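Local coordinates for YfkN protein (PDB 3GVE) that belongs to the calcineurin-like phosphoesterase family of metal-dependent proteins and carries a manganese and a magnesium ion side by side, at residues A[215-221]-A[229-235]; A[46-50]-A[310-314]. One frame throughout, in Å; residues are numbered along the deposited sequence.

Interaction 1 (A[215-221]-A[229-235]). With MG (magnesium ion), chain D.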
loop_
_atom_site.group_PDB
_atom_site.type_symbol
_atom_site.label_atom_id
_atom_site.label_comp_id
_atom_site.label_asym_id
_atom_site.label_seq_id
_atom_site.Cartn_x
_atom_site.Cartn_y
_atom_site.Cartn_z
ATOM N N ALA A 215 18.173 1.522 12.041
ATOM C CA ALA A 215 17.769 0.133 12.065
ATOM C C ALA A 215 16.500 -0.053 11.257
ATOM O O ALA A 215 15.416 0.204 11.735
ATOM C CB ALA A 215 17.567 -0.313 13.509
ATOM N N HIS A 216 16.660 -0.497 10.015
ATOM C CA HIS A 216 15.487 -0.721 9.164
ATOM C C HIS A 216 14.893 -2.070 9.521
ATOM O O HIS A 216 15.106 -3.071 8.862
ATOM C CB HIS A 216 15.730 -0.621 7.648
ATOM C CG HIS A 216 14.442 -0.600 6.878
ATOM N ND1 HIS A 216 13.759 0.568 6.632
ATOM C CD2 HIS A 216 13.638 -1.598 6.441
ATOM C CE1 HIS A 216 12.614 0.294 6.034
ATOM N NE2 HIS A 216 12.520 -1.014 5.898
ATOM N N THR A 217 14.141 -2.040 10.609
ATOM C CA THR A 217 13.626 -3.238 11.254
ATOM C C THR A 217 12.713 -2.753 12.372
ATOM O O THR A 217 12.930 -1.707 12.928
ATOM C CB THR A 217 14.793 -4.125 11.772
ATOM O OG1 THR A 217 14.290 -5.361 12.286
ATOM C CG2 THR A 217 15.630 -3.418 12.845
ATOM N N GLY A 218 11.680 -3.527 12.664
ATOM C CA GLY A 218 10.669 -3.134 13.620
ATOM C C GLY A 218 10.878 -3.721 14.995
ATOM O O GLY A 218 11.937 -4.218 15.334
ATOM N N ILE A 219 9.805 -3.665 15.771
ATOM C CA ILE A 219 9.805 -3.907 17.205
ATOM C C ILE A 219 8.870 -5.056 17.526
ATOM O O ILE A 219 7.751 -5.081 17.052
ATOM C CB ILE A 219 9.304 -2.639 17.975
ATOM C CG1 ILE A 219 10.247 -1.450 17.753
ATOM C CG2 ILE A 219 9.096 -2.948 19.454
ATOM C CD1 ILE A 219 9.633 -0.082 18.060
ATOM N N GLU A 220 9.359 -5.991 18.332
ATOM C CA GLU A 220 8.514 -6.970 19.001
ATOM C C GLU A 220 8.706 -6.766 20.499
ATOM O O GLU A 220 9.639 -6.141 20.939
ATOM C CB GLU A 220 8.871 -8.402 18.585
ATOM C CG GLU A 220 8.682 -8.696 17.076
ATOM C CD GLU A 220 7.231 -8.598 16.608
ATOM O OE1 GLU A 220 6.311 -8.563 17.425
ATOM O OE2 GLU A 220 7.008 -8.565 15.391
ATOM N N LYS A 221 7.761 -7.277 21.269
ATOM C CA LYS A 221 7.716 -7.018 22.708
ATOM C C LYS A 221 8.638 -7.884 23.559
ATOM O O LYS A 221 8.870 -7.565 24.708
ATOM C CB LYS A 221 6.288 -7.177 23.229
ATOM C CG LYS A 221 5.328 -6.081 22.746
ATOM C CD LYS A 221 3.928 -6.466 23.172
ATOM C CE LYS A 221 2.889 -5.415 22.949
ATOM N NZ LYS A 221 1.604 -5.909 23.554
ATOM N N GLU A 229 13.384 -10.774 11.635
ATOM C CA GLU A 229 13.020 -9.685 10.742
ATOM C C GLU A 229 12.910 -8.344 11.468
ATOM O O GLU A 229 13.339 -7.321 10.942
ATOM C CB GLU A 229 11.687 -10.025 10.066
ATOM C CG GLU A 229 11.196 -8.986 9.050
ATOM C CD GLU A 229 9.945 -9.410 8.292
ATOM O OE1 GLU A 229 9.624 -10.609 8.301
ATOM O OE2 GLU A 229 9.296 -8.551 7.689
ATOM N N ASN A 230 12.312 -8.376 12.660
ATOM C CA ASN A 230 12.000 -7.187 13.449
ATOM C C ASN A 230 12.742 -7.243 14.782
ATOM O O ASN A 230 12.243 -7.753 15.757
ATOM C CB ASN A 230 10.476 -7.069 13.622
ATOM C CG ASN A 230 9.789 -6.706 12.315
ATOM O OD1 ASN A 230 10.077 -5.683 11.724
ATOM N ND2 ASN A 230 8.880 -7.558 11.861
ATOM N N ALA A 231 13.945 -6.698 14.773
ATOM C CA ALA A 231 14.947 -6.979 15.783
ATOM C C ALA A 231 15.293 -5.846 16.741
ATOM O O ALA A 231 16.263 -5.959 17.455
ATOM C CB ALA A 231 16.242 -7.478 15.092
ATOM N N VAL A 232 14.527 -4.760 16.744
ATOM C CA VAL A 232 14.867 -3.614 17.593
ATOM C C VAL A 232 14.978 -3.954 19.094
ATOM O O VAL A 232 15.859 -3.475 19.774
ATOM C CB VAL A 232 13.902 -2.435 17.376
ATOM C CG1 VAL A 232 14.115 -1.375 18.477
ATOM C CG2 VAL A 232 14.141 -1.817 15.986
ATOM N N PHE A 233 14.065 -4.769 19.603
ATOM C CA PHE A 233 14.131 -5.140 21.020
ATOM C C PHE A 233 15.471 -5.809 21.329
ATOM O O PHE A 233 16.076 -5.552 22.338
ATOM C CB PHE A 233 12.973 -6.068 21.387
ATOM C CG PHE A 233 12.941 -6.454 22.840
ATOM C CD1 PHE A 233 12.262 -5.688 23.773
ATOM C CD2 PHE A 233 13.583 -7.600 23.261
ATOM C CE1 PHE A 233 12.232 -6.075 25.125
ATOM C CE2 PHE A 233 13.552 -7.988 24.605
ATOM C CZ PHE A 233 12.875 -7.225 25.529
ATOM N N ASP A 234 15.906 -6.683 20.436
ATOM C CA ASP A 234 17.179 -7.378 20.593
ATOM C C ASP A 234 18.400 -6.470 20.428
ATOM O O ASP A 234 19.366 -6.606 21.153
ATOM C CB ASP A 234 17.219 -8.594 19.660
ATOM C CG ASP A 234 16.033 -9.519 19.888
ATOM O OD1 ASP A 234 15.794 -9.917 21.032
ATOM O OD2 ASP A 234 15.325 -9.783 18.938
ATOM N N LEU A 235 18.340 -5.538 19.483
ATOM C CA LEU A 235 19.369 -4.518 19.389
ATOM C C LEU A 235 19.497 -3.748 20.702
ATOM O O LEU A 235 20.585 -3.528 21.203
ATOM C CB LEU A 235 19.035 -3.531 18.283
ATOM C CG LEU A 235 19.536 -3.890 16.899
ATOM C CD1 LEU A 235 18.998 -2.839 15.918
ATOM C CD2 LEU A 235 21.086 -3.932 16.838
HETATM MG MG MG D . 10.903 -2.345 4.890
HETATM O O HOH W 1 12.239 -6.600 18.254
HETATM O O HOH W 2 8.208 -9.955 13.360
HETATM O O HOH W 3 8.524 -1.900 5.202
#
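Glu229 O accepts a hydrogen bond from Thr217 OG1, 2.6 Å away, the first of several bonds tying the loop after strand 210-215, a metal-bearing loop of the calcineurin-like phosphoesterase fold, to the start of helix 232-238. The OE2 of Glu229 is hydrogen-bonded to NE2 of His249, which binds magnesium through ND1; His216 NE2 lies 2.3 Å from the same ion. Asn230 turns its OD1 to Gly218: OD1 receives Gly218 N at 2.8 Å in the carbonyl plane, on a lone pair, though the N-H is bent to 136°. Its ND2 shares a water with Glu220 OE2, while Glu220 OE1 forms a salt bridge with Lys341 of the second subunit. Ala231, the N-cap residue, gives its N-H to Thr217 OG1 at 2.8 Å, so that this buried hydroxyl donates and accepts at once; with OG1 anti to the backbone N (chi1 -174°), it reaches both partners. Val232 N then bonds to Gly218 O at 3.0 Å, nearly straight, and its CB rests on Ile219 CG1. A second water bridges Phe233 N, Asn230 O and Glu220 N. The Phe233 ring carries Lys221 O over one face, and further along the helix Leu235 CD1 packs against Ala215 CB at 3.8 Å.

Interaction 2 (A[46-50]-A[310-314])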
loop_
_atom_site.group_PDB
_atom_site.type_symbol
_atom_site.label_atom_id
_atom_site.label_comp_id
_atom_site.label_asym_id
_atom_site.label_seq_id
_atom_site.Cartn_x
_atom_site.Cartn_y
_atom_site.Cartn_z
ATOM N N LEU A 46 7.849 19.948 9.338
ATOM C CA LEU A 46 8.220 19.580 10.709
ATOM C C LEU A 46 9.733 19.624 10.906
ATOM O O LEU A 46 10.216 20.017 11.947
ATOM C CB LEU A 46 7.714 18.186 11.082
ATOM C CG LEU A 46 6.202 17.982 11.089
ATOM C CD1 LEU A 46 5.878 16.526 11.446
ATOM C CD2 LEU A 46 5.518 18.936 12.063
ATOM N N ILE A 47 10.467 19.192 9.888
ATOM C CA ILE A 47 11.931 19.211 9.956
ATOM C C ILE A 47 12.411 20.657 10.202
ATOM O O ILE A 47 13.239 20.903 11.050
ATOM C CB ILE A 47 12.580 18.609 8.669
ATOM C CG1 ILE A 47 12.286 17.094 8.576
ATOM C CG2 ILE A 47 14.086 18.918 8.623
ATOM C CD1 ILE A 47 12.669 16.434 7.268
ATOM N N GLN A 48 11.887 21.595 9.419
ATOM C CA GLN A 48 12.262 22.999 9.527
ATOM C C GLN A 48 11.929 23.522 10.919
ATOM O O GLN A 48 12.741 24.175 11.548
ATOM C CB GLN A 48 11.542 23.850 8.472
ATOM C CG GLN A 48 12.018 25.305 8.491
ATOM C CD GLN A 48 11.397 26.154 7.423
ATOM O OE1 GLN A 48 11.185 25.717 6.297
ATOM N NE2 GLN A 48 11.135 27.404 7.765
ATOM N N LYS A 49 10.740 23.205 11.396
ATOM C CA LYS A 49 10.343 23.657 12.720
ATOM C C LYS A 49 11.300 23.164 13.817
ATOM O O LYS A 49 11.731 23.922 14.662
ATOM C CB LYS A 49 8.921 23.221 13.045
ATOM C CG LYS A 49 8.544 23.545 14.481
ATOM C CD LYS A 49 7.116 23.262 14.719
ATOM C CE LYS A 49 6.876 21.801 14.985
ATOM N NZ LYS A 49 5.603 21.635 15.701
ATOM N N HIS A 50 11.630 21.876 13.792
ATOM C CA HIS A 50 12.514 21.329 14.808
ATOM C C HIS A 50 13.933 21.882 14.697
ATOM O O HIS A 50 14.564 22.155 15.699
ATOM C CB HIS A 50 12.447 19.804 14.781
ATOM C CG HIS A 50 11.224 19.272 15.439
ATOM N ND1 HIS A 50 11.172 18.997 16.786
ATOM C CD2 HIS A 50 9.991 19.018 14.952
ATOM C CE1 HIS A 50 9.961 18.582 17.094
ATOM N NE2 HIS A 50 9.223 18.586 16.000
ATOM N N ILE A 310 7.365 11.090 18.538
ATOM C CA ILE A 310 7.043 11.244 17.131
ATOM C C ILE A 310 6.008 12.346 17.035
ATOM O O ILE A 310 5.243 12.551 17.947
ATOM C CB ILE A 310 6.536 9.940 16.492
ATOM C CG1 ILE A 310 5.373 9.351 17.315
ATOM C CG2 ILE A 310 7.679 8.913 16.372
ATOM C CD1 ILE A 310 4.735 8.127 16.681
ATOM N N GLU A 311 5.998 13.052 15.918
ATOM C CA GLU A 311 5.060 14.157 15.712
ATOM C C GLU A 311 4.391 13.960 14.375
ATOM O O GLU A 311 5.049 13.732 13.391
ATOM C CB GLU A 311 5.806 15.490 15.745
ATOM C CG GLU A 311 4.897 16.688 15.491
ATOM C CD GLU A 311 5.569 18.031 15.730
ATOM O OE1 GLU A 311 6.789 18.163 15.580
ATOM O OE2 GLU A 311 4.837 18.961 16.045
ATOM N N SER A 312 3.071 14.055 14.357
ATOM C CA SER A 312 2.301 13.920 13.125
ATOM C C SER A 312 2.335 15.177 12.262
ATOM O O SER A 312 2.395 16.274 12.766
ATOM C CB SER A 312 0.829 13.626 13.459
ATOM O OG SER A 312 0.266 14.682 14.209
ATOM N N ILE A 313 2.270 14.997 10.947
ATOM C CA ILE A 313 2.069 16.142 10.055
ATOM C C ILE A 313 0.631 16.633 10.183
ATOM O O ILE A 313 0.364 17.805 10.028
ATOM C CB ILE A 313 2.419 15.856 8.574
ATOM C CG1 ILE A 313 1.609 14.695 8.001
ATOM C CG2 ILE A 313 3.916 15.611 8.439
ATOM C CD1 ILE A 313 1.724 14.539 6.487
ATOM N N ALA A 314 -0.273 15.721 10.507
ATOM C CA ALA A 314 -1.663 16.092 10.774
ATOM C C ALA A 314 -1.751 17.045 11.949
ATOM O O ALA A 314 -1.277 16.773 13.033
ATOM C CB ALA A 314 -2.498 14.872 11.033
#
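Glu311 reaches from strand 300-312 to helix 40-53 and engages two basic side chains, one with each carboxylate oxygen. With CG anti to the backbone N (chi1 178°) and the chain extended beyond it, the carboxylate is carried out to the helix. His50 comes from the opposite direction and gives NE2-H to OE1 at a short 2.5 Å, almost straight at 166°. The oxygen sits in the ring plane, whereas the bond meets OE1 nearly along its C-O axis, and ring and carboxylate stand almost perpendicular. Lys49 runs out extended and then bends at chi3 (81°), which brings NZ to the syn side of OE2 at 2.8 Å in a salt bridge. This second partner probably stabilises the carboxylate's negative charge. Next to these bonds, Leu46 splits its two methyls: CD2 lies against the carboxylate end of Glu311, 3.8 Å from CD, while CD1 approaches Glu311 O and touches Ile313 CG2 at 3.7 Å. Leu46 and His50 also lean on Leu287 and Val289 of neighbouring strand 286-297. The arrangement is that of a helix packed on the face of a mixed beta-sheet, over its edge strand 300-312 and the adjacent 286-297, as in the layered alpha/beta architecture of calcineurin-like phosphoesterases.

How the interactions relate
Interaction 1 is nested in sequence within the long loop closed by interaction 2, and the two lie at different sheets of the same fold. Segment 215-221 leaves strand 210-215 of the larger sheet, whereas segment 310-314 ends one of the two outermost strands of the four-stranded sheet. Their centres lie 24 Å apart and their nearest atoms about 9 Å, without touching. Interaction 1 alone of the two holds a metal ligand: His216 joins Asp64, Asn108 and His249 around magnesium, and the Glu229 side chain stands about 9 Å from manganese. Interaction 2 contributes no ligand to either metal, but its sheet includes strand 9-17, which leads into the manganese ligands Asp19 and His21.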